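Local coordinates for protein bacterial leucyl aminopeptidase (Legionella pneumophila, PDB 6ESL) that probably catalyses the zinc-dependent removal of amino-terminal residues, leucine among them, from peptides, as a secreted family M28 aminopeptidase, at residues I206-D211 and S228-A233; I251-E256 and V280-M285; K126-D131 and F379-V384; Y331-H336 and A346-E351. All coordinates share one frame; numbering follows the deposited sequence.

Overall arrangement
Contacts 1 and 2 converge on a zinc ion: contact 1 supplies His209, contact 2 supplies Asp284, and both reach the same zinc-bound water. Their centres lie about 7 Å apart, joined by strand pairing in which Ala208 O and Tyr253 N are 2.8 Å apart. Contact 4, centred about 8 Å from contact 2, adds the second shell, with Ser334 OG 2.9 Å from Asp284 OD2. Contact 3 lies farther out, its centre about 12 Å from that of contact 1, yet Ser229 O meets Ser380 OG at 2.7 Å. Along the chain, the loop closed by contact 3 encloses the other three, which follow one another in series.

Contact 1: I206-D211 and S228-A233; sequences IGAHMD and SSIMEA. With ZN (zinc ion), chain F.
Ile206 and Ile230 meet branch to branch, the CG2 methyl of Ile206 lying 3.5 Å from the CG2 methyl of Ile230 while the two side chains slide past each other in opposite directions. In Ile206, chi1 of -65° holds CG1 beside the backbone N and so sets CG2 anti to it, which presents that methyl to helix 220-239 while the longer CG1 arm leads away. Ile230 points its side chain down onto the strand, with CG2 against Ile206 and CD1 3.7 Å from the CB of Ala208; CD1 also rests 3.8 Å from the carbonyl carbon of Gly207, a plain backbone contact. A small residue suits position 208, where the CB points to the helix and offers the isoleucine a single methyl. The helix runs back roughly antiparallel to the strand, at 146° and 8.3 Å between the short axes, as expected where a helix covers the sheet in the beta-alpha-beta unit of strand 203-209, helix 220-239 and strand 248-253.

His209, next along the strand, turns away from the helix. Its NE2 binds zinc at 2.2 Å, and its ND1 donates a hydrogen bond of 2.9 Å to Asp211 OD1. That bond is not flat: the acceptor is tilted from the imidazole plane, and the proton arrives from above the carboxylate plane. Asp222 and Asp284 complete the protein ligands of this zinc.

The chemistry is thus divided between two sides: purely apolar contacts seat the strand on its helix, while zinc at NE2 and Asp211 at ND1 together would hold the imidazole in its rotation, and the carboxylate would probably make NE2 a stronger electron donor.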
# COMPACT_ATOMS: atom_id res chain seq x y z
N ILE B 206 12.59 -4.99 15.64
CA ILE B 206 12.62 -6.15 14.79
C ILE B 206 12.19 -7.33 15.61
O ILE B 206 12.80 -7.62 16.59
CB ILE B 206 14.02 -6.40 14.24
CG1 ILE B 206 14.47 -5.28 13.33
CG2 ILE B 206 14.09 -7.69 13.48
CD1 ILE B 206 15.38 -4.30 13.99
N GLY B 207 11.17 -8.04 15.17
CA GLY B 207 10.64 -9.15 15.93
C GLY B 207 10.42 -10.44 15.20
O GLY B 207 10.42 -10.49 13.95
N ALA B 208 10.13 -11.45 16.00
CA ALA B 208 9.76 -12.81 15.58
C ALA B 208 9.10 -13.46 16.82
O ALA B 208 9.29 -12.94 17.95
CB ALA B 208 11.07 -13.60 15.24
N HIS B 209 8.48 -14.58 16.68
CA HIS B 209 7.88 -15.27 17.78
C HIS B 209 8.62 -16.56 18.04
O HIS B 209 8.97 -17.21 17.15
CB HIS B 209 6.37 -15.42 17.67
CG HIS B 209 5.86 -16.36 16.65
ND1 HIS B 209 5.57 -17.66 16.91
CD2 HIS B 209 5.50 -16.17 15.37
CE1 HIS B 209 5.08 -18.23 15.84
NE2 HIS B 209 5.06 -17.34 14.89
N MET B 210 8.75 -16.92 19.31
CA MET B 210 9.65 -17.99 19.69
C MET B 210 8.86 -19.31 19.83
O MET B 210 9.47 -20.42 19.98
CB MET B 210 10.32 -17.63 21.04
CG MET B 210 9.42 -17.70 22.27
SD MET B 210 10.40 -17.47 23.77
CE MET B 210 10.69 -15.74 23.84
N ASP B 211 7.54 -19.22 19.91
CA ASP B 211 6.70 -20.32 20.31
C ASP B 211 6.16 -21.19 19.18
O ASP B 211 6.26 -20.85 18.00
CB ASP B 211 5.53 -19.85 21.21
CG ASP B 211 4.51 -19.00 20.44
OD1 ASP B 211 4.96 -18.11 19.71
OD2 ASP B 211 3.29 -19.24 20.62
N SER B 228 15.52 -17.19 13.97
CA SER B 228 16.93 -17.38 13.64
C SER B 228 17.49 -16.36 12.71
O SER B 228 18.65 -15.92 12.84
CB SER B 228 17.21 -18.77 13.04
OG SER B 228 16.74 -19.81 13.90
N SER B 229 16.69 -16.04 11.69
CA SER B 229 17.07 -14.93 10.84
C SER B 229 17.30 -13.65 11.65
O SER B 229 18.24 -12.95 11.34
CB SER B 229 15.97 -14.66 9.75
OG SER B 229 15.83 -15.69 8.80
N ILE B 230 16.42 -13.30 12.61
CA ILE B 230 16.66 -12.04 13.34
C ILE B 230 17.82 -12.16 14.36
O ILE B 230 18.46 -11.16 14.68
CB ILE B 230 15.41 -11.40 14.00
CG1 ILE B 230 14.94 -12.23 15.16
CG2 ILE B 230 14.30 -11.17 12.94
CD1 ILE B 230 13.99 -11.44 16.03
N MET B 231 18.09 -13.38 14.84
CA MET B 231 19.25 -13.59 15.75
C MET B 231 20.55 -13.26 15.02
O MET B 231 21.44 -12.67 15.61
CB MET B 231 19.28 -15.00 16.33
CG MET B 231 20.47 -15.25 17.36
SD MET B 231 20.25 -14.20 18.82
CE MET B 231 18.96 -15.14 19.63
N GLU B 232 20.65 -13.65 13.75
CA GLU B 232 21.87 -13.41 12.97
C GLU B 232 21.97 -11.94 12.62
O GLU B 232 23.02 -11.37 12.67
CB GLU B 232 21.99 -14.34 11.75
CG GLU B 232 23.12 -13.96 10.83
CD GLU B 232 24.53 -14.07 11.40
OE1 GLU B 232 24.71 -14.62 12.52
OE2 GLU B 232 25.44 -13.54 10.72
N ALA B 233 20.84 -11.30 12.33
CA ALA B 233 20.88 -9.85 12.11
C ALA B 233 21.34 -9.08 13.40
O ALA B 233 22.08 -8.09 13.33
CB ALA B 233 19.53 -9.34 11.64
ZN ZN F . 4.09 -17.73 13.00
O HOH W 1 3.01 -17.95 11.10

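Contact 2: I251-E256 and V280-M285; sequences IWYAAE and VVQFDM. With ZN (zinc ion), chain F.
Tyr253 and Gln282 make the direct contact, with Gln282 OE1 near the plane of the phenol ring, at its edge, 3.4 Å from Tyr253 CE2. Gln282 has CG anti to its backbone N (chi1 172°) and bends at chi2 (69°), which brings OE1 there; ring and amide planes stand 42° apart. The edge carries partly positive C-H groups, so an amide oxygen is a suitable neighbour.

A water bridges the same pair. Water 2 accepts from Tyr253 OH at 2.9 Å and donates to Gln282 OE1 at 2.8 Å and to Val281 O. The phenol is also bonded to Trp339 NE1, and the amide nitrogen of Gln282 to Ser334 OG.

Metal bonding dominates the far end. Asp284 grips zinc with both carboxylate oxygens, OD1 at 2.4 Å, and water 1 joins at 2.2 Å. Asp284 OD2 is also hydrogen-bonded to Ser334 OG, and His209 and Asp222 complete the site. Glu256 faces it, OE2 standing 4.5 Å from Asp284 OD2.

Strand 203-209 runs between strands 248-253 and 277-282 in the sheet, so these side chains reach across an intervening strand. Helix 220-239, touched by Trp252 and Phe283, packs nearby, and the loop carrying Asp335 lies against Tyr253 and Glu256.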
# COMPACT_ATOMS: atom_id res chain seq x y z
N ILE B 251 13.24 -8.42 19.37
CA ILE B 251 12.26 -8.96 20.28
C ILE B 251 11.83 -10.32 19.82
O ILE B 251 11.43 -10.47 18.67
CB ILE B 251 11.04 -7.99 20.39
CG1 ILE B 251 11.52 -6.58 20.70
CG2 ILE B 251 10.07 -8.51 21.46
CD1 ILE B 251 10.49 -5.57 21.15
N TRP B 252 11.80 -11.30 20.74
CA TRP B 252 11.24 -12.58 20.48
C TRP B 252 9.98 -12.72 21.34
O TRP B 252 10.07 -12.86 22.55
CB TRP B 252 12.19 -13.68 20.75
CG TRP B 252 13.42 -13.73 19.78
CD1 TRP B 252 13.56 -14.52 18.69
CD2 TRP B 252 14.60 -12.91 19.82
NE1 TRP B 252 14.75 -14.27 18.06
CE2 TRP B 252 15.41 -13.29 18.73
CE3 TRP B 252 15.06 -11.87 20.67
CZ2 TRP B 252 16.69 -12.70 18.49
CZ3 TRP B 252 16.32 -11.27 20.39
CH2 TRP B 252 17.10 -11.69 19.32
N TYR B 253 8.80 -12.73 20.70
CA TYR B 253 7.59 -12.72 21.44
C TYR B 253 7.21 -14.12 21.90
O TYR B 253 7.37 -15.04 21.17
CB TYR B 253 6.42 -12.19 20.55
CG TYR B 253 6.70 -10.88 19.93
CD1 TYR B 253 6.66 -9.68 20.72
CD2 TYR B 253 6.96 -10.78 18.57
CE1 TYR B 253 6.84 -8.44 20.12
CE2 TYR B 253 7.26 -9.55 17.99
CZ TYR B 253 7.18 -8.40 18.75
OH TYR B 253 7.43 -7.21 18.15
N ALA B 254 6.66 -14.21 23.11
CA ALA B 254 6.03 -15.40 23.62
C ALA B 254 4.61 -15.53 23.07
O ALA B 254 3.97 -14.51 22.74
CB ALA B 254 5.92 -15.27 25.15
N ALA B 255 4.12 -16.79 23.00
CA ALA B 255 2.72 -17.03 22.94
C ALA B 255 2.00 -16.36 21.75
O ALA B 255 0.82 -15.98 21.84
CB ALA B 255 2.03 -16.63 24.30
N GLU B 256 2.67 -16.24 20.62
CA GLU B 256 2.06 -15.78 19.40
C GLU B 256 0.92 -16.71 18.95
O GLU B 256 -0.13 -16.20 18.52
CB GLU B 256 3.05 -15.54 18.32
CG GLU B 256 2.50 -14.81 17.09
CD GLU B 256 1.81 -15.73 16.07
OE1 GLU B 256 1.89 -16.99 16.25
OE2 GLU B 256 0.98 -15.19 15.25
N VAL B 280 8.27 -0.78 13.18
CA VAL B 280 8.35 -2.19 13.56
C VAL B 280 8.34 -3.10 12.31
O VAL B 280 7.54 -2.86 11.38
CB VAL B 280 7.14 -2.52 14.45
CG1 VAL B 280 7.21 -3.93 14.91
CG2 VAL B 280 7.14 -1.59 15.64
N VAL B 281 9.18 -4.14 12.28
CA VAL B 281 9.03 -5.19 11.31
C VAL B 281 8.86 -6.51 12.06
O VAL B 281 9.42 -6.71 13.19
CB VAL B 281 10.20 -5.22 10.28
CG1 VAL B 281 11.53 -5.43 10.96
CG2 VAL B 281 10.02 -6.24 9.17
N GLN B 282 8.08 -7.40 11.46
CA GLN B 282 7.87 -8.73 11.97
C GLN B 282 8.38 -9.77 10.97
O GLN B 282 8.02 -9.76 9.77
CB GLN B 282 6.38 -8.93 12.25
CG GLN B 282 5.89 -10.34 12.60
CD GLN B 282 6.36 -10.81 13.96
OE1 GLN B 282 7.06 -10.07 14.68
NE2 GLN B 282 5.90 -12.00 14.36
N PHE B 283 9.15 -10.71 11.50
CA PHE B 283 9.62 -11.90 10.75
C PHE B 283 8.96 -13.16 11.26
O PHE B 283 9.31 -13.68 12.38
CB PHE B 283 11.14 -11.99 10.78
CG PHE B 283 11.81 -10.88 10.06
CD1 PHE B 283 12.06 -10.97 8.68
CD2 PHE B 283 12.16 -9.74 10.70
CE1 PHE B 283 12.64 -9.91 7.98
CE2 PHE B 283 12.78 -8.72 10.04
CZ PHE B 283 12.95 -8.79 8.65
N ASP B 284 7.94 -13.56 10.50
CA ASP B 284 7.20 -14.77 10.75
C ASP B 284 7.23 -15.59 9.47
O ASP B 284 6.53 -15.30 8.50
CB ASP B 284 5.75 -14.45 11.13
CG ASP B 284 4.94 -15.69 11.41
OD1 ASP B 284 5.49 -16.80 11.31
OD2 ASP B 284 3.73 -15.55 11.72
N MET B 285 8.07 -16.61 9.50
CA MET B 285 8.24 -17.58 8.43
C MET B 285 9.12 -16.95 7.34
O MET B 285 8.71 -16.08 6.52
CB MET B 285 6.96 -18.22 7.90
CG MET B 285 6.07 -18.74 9.00
SD MET B 285 4.58 -19.55 8.48
CE MET B 285 3.78 -18.32 7.45
ZN ZN F . 4.09 -17.73 13.00
O HOH W 2 7.70 -7.45 15.31
O HOH W 1 3.01 -17.95 11.10

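Contact 3: K126-D131 and F379-V384; sequences KEIVSD and FSKLAV
Two torsions of Ile128 steer its tip onto helix 373-391, where Ser380 and Val384 receive it: chi1 of -67° sets CG1 anti to the carbonyl carbon, and chi2 of -74° then bends the chain at CG1. The terminal CD1 methyl ends 3.6 Å from Ser380 OG and 3.7 Å from Val384 CG2. These two partners are one helical turn apart, joined by the backbone bond from Val384 N to Ser380 O, so that one methyl can touch both. Val384 turns CG2 to meet it, and the two branched side chains slide past each other in opposite directions. Lower on the same side chain, Ile128 CG1 approaches Lys381 CG at 4.1 Å; there the lysine contributes only its aliphatic part, its chain running on extended past the isoleucine.

A small polar residue is well placed at Ser380. Its hydroxyl is hydrogen-bonded to the carbonyl oxygen of Ser229 on helix 220-239, which satisfies it although it sits beside a methyl group. Branched Ile128 also touches Val236 of that helix, so it fills the junction between two helices. The next residue, Val129, stands at the N-cap position of helix 130-142, and its backbone N is bonded to Glu232 OE2.

No hydrogen bond links the two segments themselves, which meet by hydrophobic packing. Beside the two bonds to helix 220-239, Ser130 OG is hydrogen-bonded to Thr377 OG1, a direct tie to helix 373-391 just outside 379-384. Such packing of a helix entry against neighbouring helices belongs to the outer helical layer of an alpha/beta fold, here the zinc exopeptidase domain of family M28, in which helices flank a central mixed sheet.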
# COMPACT_ATOMS: atom_id res chain seq x y z
N LYS B 126 27.35 -8.26 3.83
CA LYS B 126 28.50 -9.13 3.67
C LYS B 126 28.98 -9.85 4.94
O LYS B 126 29.70 -10.84 4.82
CB LYS B 126 29.65 -8.37 2.97
CG LYS B 126 29.48 -8.35 1.44
CD LYS B 126 30.56 -7.58 0.65
CE LYS B 126 29.91 -6.39 -0.09
NZ LYS B 126 30.98 -5.38 -0.36
N GLU B 127 28.54 -9.42 6.13
CA GLU B 127 28.90 -10.10 7.41
C GLU B 127 27.99 -11.24 7.83
O GLU B 127 28.35 -12.03 8.71
CB GLU B 127 28.92 -9.12 8.58
CG GLU B 127 29.74 -7.85 8.40
CD GLU B 127 31.13 -7.97 8.94
OE1 GLU B 127 31.34 -8.83 9.82
OE2 GLU B 127 32.02 -7.27 8.45
N ILE B 128 26.79 -11.30 7.22
CA ILE B 128 25.77 -12.28 7.59
C ILE B 128 26.36 -13.58 7.27
O ILE B 128 26.99 -13.70 6.20
CB ILE B 128 24.47 -12.15 6.71
CG1 ILE B 128 23.72 -10.83 6.98
CG2 ILE B 128 23.54 -13.35 6.89
CD1 ILE B 128 23.00 -10.85 8.30
N VAL B 129 26.20 -14.54 8.19
CA VAL B 129 26.74 -15.89 8.03
C VAL B 129 25.56 -16.82 8.06
O VAL B 129 24.88 -16.97 9.10
CB VAL B 129 27.74 -16.28 9.15
CG1 VAL B 129 28.28 -17.69 8.98
CG2 VAL B 129 28.88 -15.30 9.19
N SER B 130 25.32 -17.45 6.90
CA SER B 130 24.19 -18.36 6.70
C SER B 130 24.22 -19.49 7.67
O SER B 130 23.17 -19.89 8.28
CB SER B 130 24.16 -18.89 5.24
OG SER B 130 23.78 -17.76 4.46
N ASP B 131 25.42 -20.03 7.85
CA ASP B 131 25.58 -21.13 8.75
C ASP B 131 25.08 -20.86 10.20
O ASP B 131 24.58 -21.78 10.83
CB ASP B 131 27.05 -21.72 8.77
CG ASP B 131 27.08 -22.96 9.62
OD1 ASP B 131 26.41 -23.97 9.23
OD2 ASP B 131 27.61 -22.87 10.78
N PHE B 379 15.98 -12.89 4.34
CA PHE B 379 15.23 -12.24 5.40
C PHE B 379 16.08 -11.63 6.49
O PHE B 379 15.83 -10.47 6.91
CB PHE B 379 14.13 -13.17 5.97
CG PHE B 379 12.98 -13.34 5.04
CD1 PHE B 379 11.92 -12.43 5.01
CD2 PHE B 379 12.95 -14.38 4.18
CE1 PHE B 379 10.80 -12.65 4.16
CE2 PHE B 379 11.93 -14.52 3.20
CZ PHE B 379 10.87 -13.65 3.21
N SER B 380 17.20 -12.32 6.82
CA SER B 380 18.13 -11.80 7.79
C SER B 380 18.75 -10.52 7.25
O SER B 380 18.91 -9.50 7.97
CB SER B 380 19.15 -12.89 8.14
OG SER B 380 19.90 -12.50 9.26
N LYS B 381 19.08 -10.52 5.94
CA LYS B 381 19.61 -9.34 5.30
C LYS B 381 18.64 -8.21 5.33
O LYS B 381 19.02 -7.07 5.50
CB LYS B 381 19.98 -9.65 3.84
CG LYS B 381 21.26 -10.50 3.75
CD LYS B 381 21.67 -10.83 2.35
CE LYS B 381 22.80 -11.81 2.47
NZ LYS B 381 23.48 -12.13 1.21
N LEU B 382 17.38 -8.52 5.10
CA LEU B 382 16.36 -7.50 5.13
C LEU B 382 16.30 -6.85 6.52
O LEU B 382 16.14 -5.64 6.61
CB LEU B 382 15.00 -8.06 4.68
CG LEU B 382 13.80 -7.11 4.67
CD1 LEU B 382 14.07 -5.86 3.86
CD2 LEU B 382 12.50 -7.77 4.16
N ALA B 383 16.35 -7.67 7.58
CA ALA B 383 16.30 -7.13 8.97
C ALA B 383 17.49 -6.17 9.19
O ALA B 383 17.30 -5.10 9.78
CB ALA B 383 16.37 -8.26 9.98
N VAL B 384 18.69 -6.64 8.80
CA VAL B 384 19.92 -5.81 8.92
C VAL B 384 19.77 -4.48 8.19
O VAL B 384 20.08 -3.41 8.73
CB VAL B 384 21.21 -6.54 8.45
CG1 VAL B 384 22.44 -5.60 8.36
CG2 VAL B 384 21.52 -7.63 9.42

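Contact 4: Y331-H336 and A346-E351; sequences YGCSDH and AAFPCE
Beside the zinc site, a loop pinned by the disulfide between Cys329 and Cys333 packs its Cys333 and His336 onto Phe348 of strand 346-350. The CB of Phe348 sits over the centre of the His336 imidazole, 3.7 Å from its centroid and only 6° off the ring normal, a CH-pi contact. Farther out the two rings are nearly parallel, at 26°, but slid apart so that they barely overlap. The closest approach is between His336 CE1 and Phe348 CD2, at 3.3 Å. Phe348 gets there with CG anti to its backbone N (chi1 177°), which directs the ring toward the loop.

Cys333 adds a sulfur-aromatic contact: its SG lies 3.7 Å from Phe348 CE2, approaching the ring obliquely. A broad, polarisable phenylalanine ring suits a place where it must meet both an imidazole and a disulfide sulfur. At the start of the strand, Ala346 is small enough to bring its CB within 3.7 Å of the carbonyl oxygen of His336, where the two backbones come nearest.

Between the two packing residues, Ser334 faces the zinc ligands, consistent with a second-shell role. Phe348 touches Asp284, and its side chain is about 7 Å from zinc. At the loop's other end, Tyr331 meets the ring of Phe47 of the second subunit.

The arrangement is typical of the zinc exopeptidase fold, where loops over the central sheet, such as the one after strand 277-282 that bears Asp284, gather round the metal site.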
# COMPACT_ATOMS: atom_id res chain seq x y z
N TYR B 331 -6.98 -11.29 9.91
CA TYR B 331 -6.99 -10.79 11.26
C TYR B 331 -6.15 -11.67 12.18
O TYR B 331 -6.22 -12.84 12.11
CB TYR B 331 -8.42 -10.74 11.78
CG TYR B 331 -8.58 -10.24 13.17
CD1 TYR B 331 -8.44 -8.91 13.46
CD2 TYR B 331 -8.88 -11.09 14.18
CE1 TYR B 331 -8.60 -8.45 14.74
CE2 TYR B 331 -9.04 -10.64 15.45
CZ TYR B 331 -8.90 -9.33 15.73
OH TYR B 331 -9.06 -8.90 16.99
N GLY B 332 -5.37 -11.06 13.04
CA GLY B 332 -4.57 -11.77 14.00
C GLY B 332 -3.47 -12.61 13.39
O GLY B 332 -3.15 -13.66 13.84
N CYS B 333 -2.92 -12.12 12.28
CA CYS B 333 -2.01 -12.93 11.47
C CYS B 333 -0.73 -13.23 12.24
O CYS B 333 -0.38 -14.39 12.46
CB CYS B 333 -1.69 -12.23 10.15
SG CYS B 333 -0.58 -13.15 9.06
N SER B 334 -0.04 -12.17 12.63
CA SER B 334 1.17 -12.26 13.42
C SER B 334 1.38 -11.00 14.22
O SER B 334 0.56 -10.11 14.24
CB SER B 334 2.38 -12.51 12.52
OG SER B 334 3.44 -13.08 13.21
N ASP B 335 2.52 -10.94 14.90
CA ASP B 335 2.76 -9.94 15.94
C ASP B 335 2.80 -8.47 15.48
O ASP B 335 2.55 -7.59 16.28
CB ASP B 335 4.03 -10.30 16.80
CG ASP B 335 3.89 -11.62 17.41
OD1 ASP B 335 2.99 -11.75 18.28
OD2 ASP B 335 4.77 -12.51 17.06
N HIS B 336 3.02 -8.22 14.20
CA HIS B 336 2.92 -6.86 13.70
C HIS B 336 1.57 -6.26 13.99
O HIS B 336 1.47 -5.03 14.19
CB HIS B 336 3.19 -6.82 12.20
CG HIS B 336 2.27 -7.71 11.43
ND1 HIS B 336 2.39 -9.11 11.47
CD2 HIS B 336 1.20 -7.42 10.62
CE1 HIS B 336 1.39 -9.60 10.71
NE2 HIS B 336 0.66 -8.59 10.20
N ALA B 346 4.06 -0.59 11.21
CA ALA B 346 4.50 -1.95 11.29
C ALA B 346 4.36 -2.64 9.97
O ALA B 346 3.42 -2.35 9.19
CB ALA B 346 3.72 -2.70 12.37
N ALA B 347 5.28 -3.52 9.69
CA ALA B 347 5.31 -4.18 8.37
C ALA B 347 5.71 -5.64 8.56
O ALA B 347 6.35 -5.97 9.58
CB ALA B 347 6.30 -3.51 7.46
N PHE B 348 5.34 -6.46 7.56
CA PHE B 348 5.42 -7.91 7.63
C PHE B 348 5.82 -8.48 6.23
O PHE B 348 4.96 -8.72 5.36
CB PHE B 348 4.12 -8.51 8.14
CG PHE B 348 4.08 -10.01 8.20
CD1 PHE B 348 5.20 -10.77 8.45
CD2 PHE B 348 2.90 -10.69 8.01
CE1 PHE B 348 5.12 -12.18 8.43
CE2 PHE B 348 2.81 -12.10 8.03
CZ PHE B 348 3.93 -12.84 8.30
N PRO B 349 7.12 -8.71 6.03
CA PRO B 349 7.53 -9.48 4.88
C PRO B 349 7.52 -10.98 5.21
O PRO B 349 7.77 -11.34 6.37
CB PRO B 349 8.95 -9.02 4.67
CG PRO B 349 9.46 -8.73 6.08
CD PRO B 349 8.26 -8.40 6.92
N CYS B 350 7.24 -11.83 4.22
CA CYS B 350 7.05 -13.26 4.47
C CYS B 350 7.46 -14.12 3.32
O CYS B 350 7.66 -13.69 2.20
CB CYS B 350 5.55 -13.52 4.92
SG CYS B 350 5.11 -15.18 5.48
N GLU B 351 7.74 -15.35 3.66
CA GLU B 351 8.35 -16.33 2.77
C GLU B 351 7.51 -16.74 1.58
O GLU B 351 8.07 -17.11 0.52
CB GLU B 351 8.72 -17.62 3.54
CG GLU B 351 7.46 -18.31 4.15
CD GLU B 351 7.73 -19.52 5.05
OE1 GLU B 351 8.83 -19.62 5.56
OE2 GLU B 351 6.79 -20.35 5.19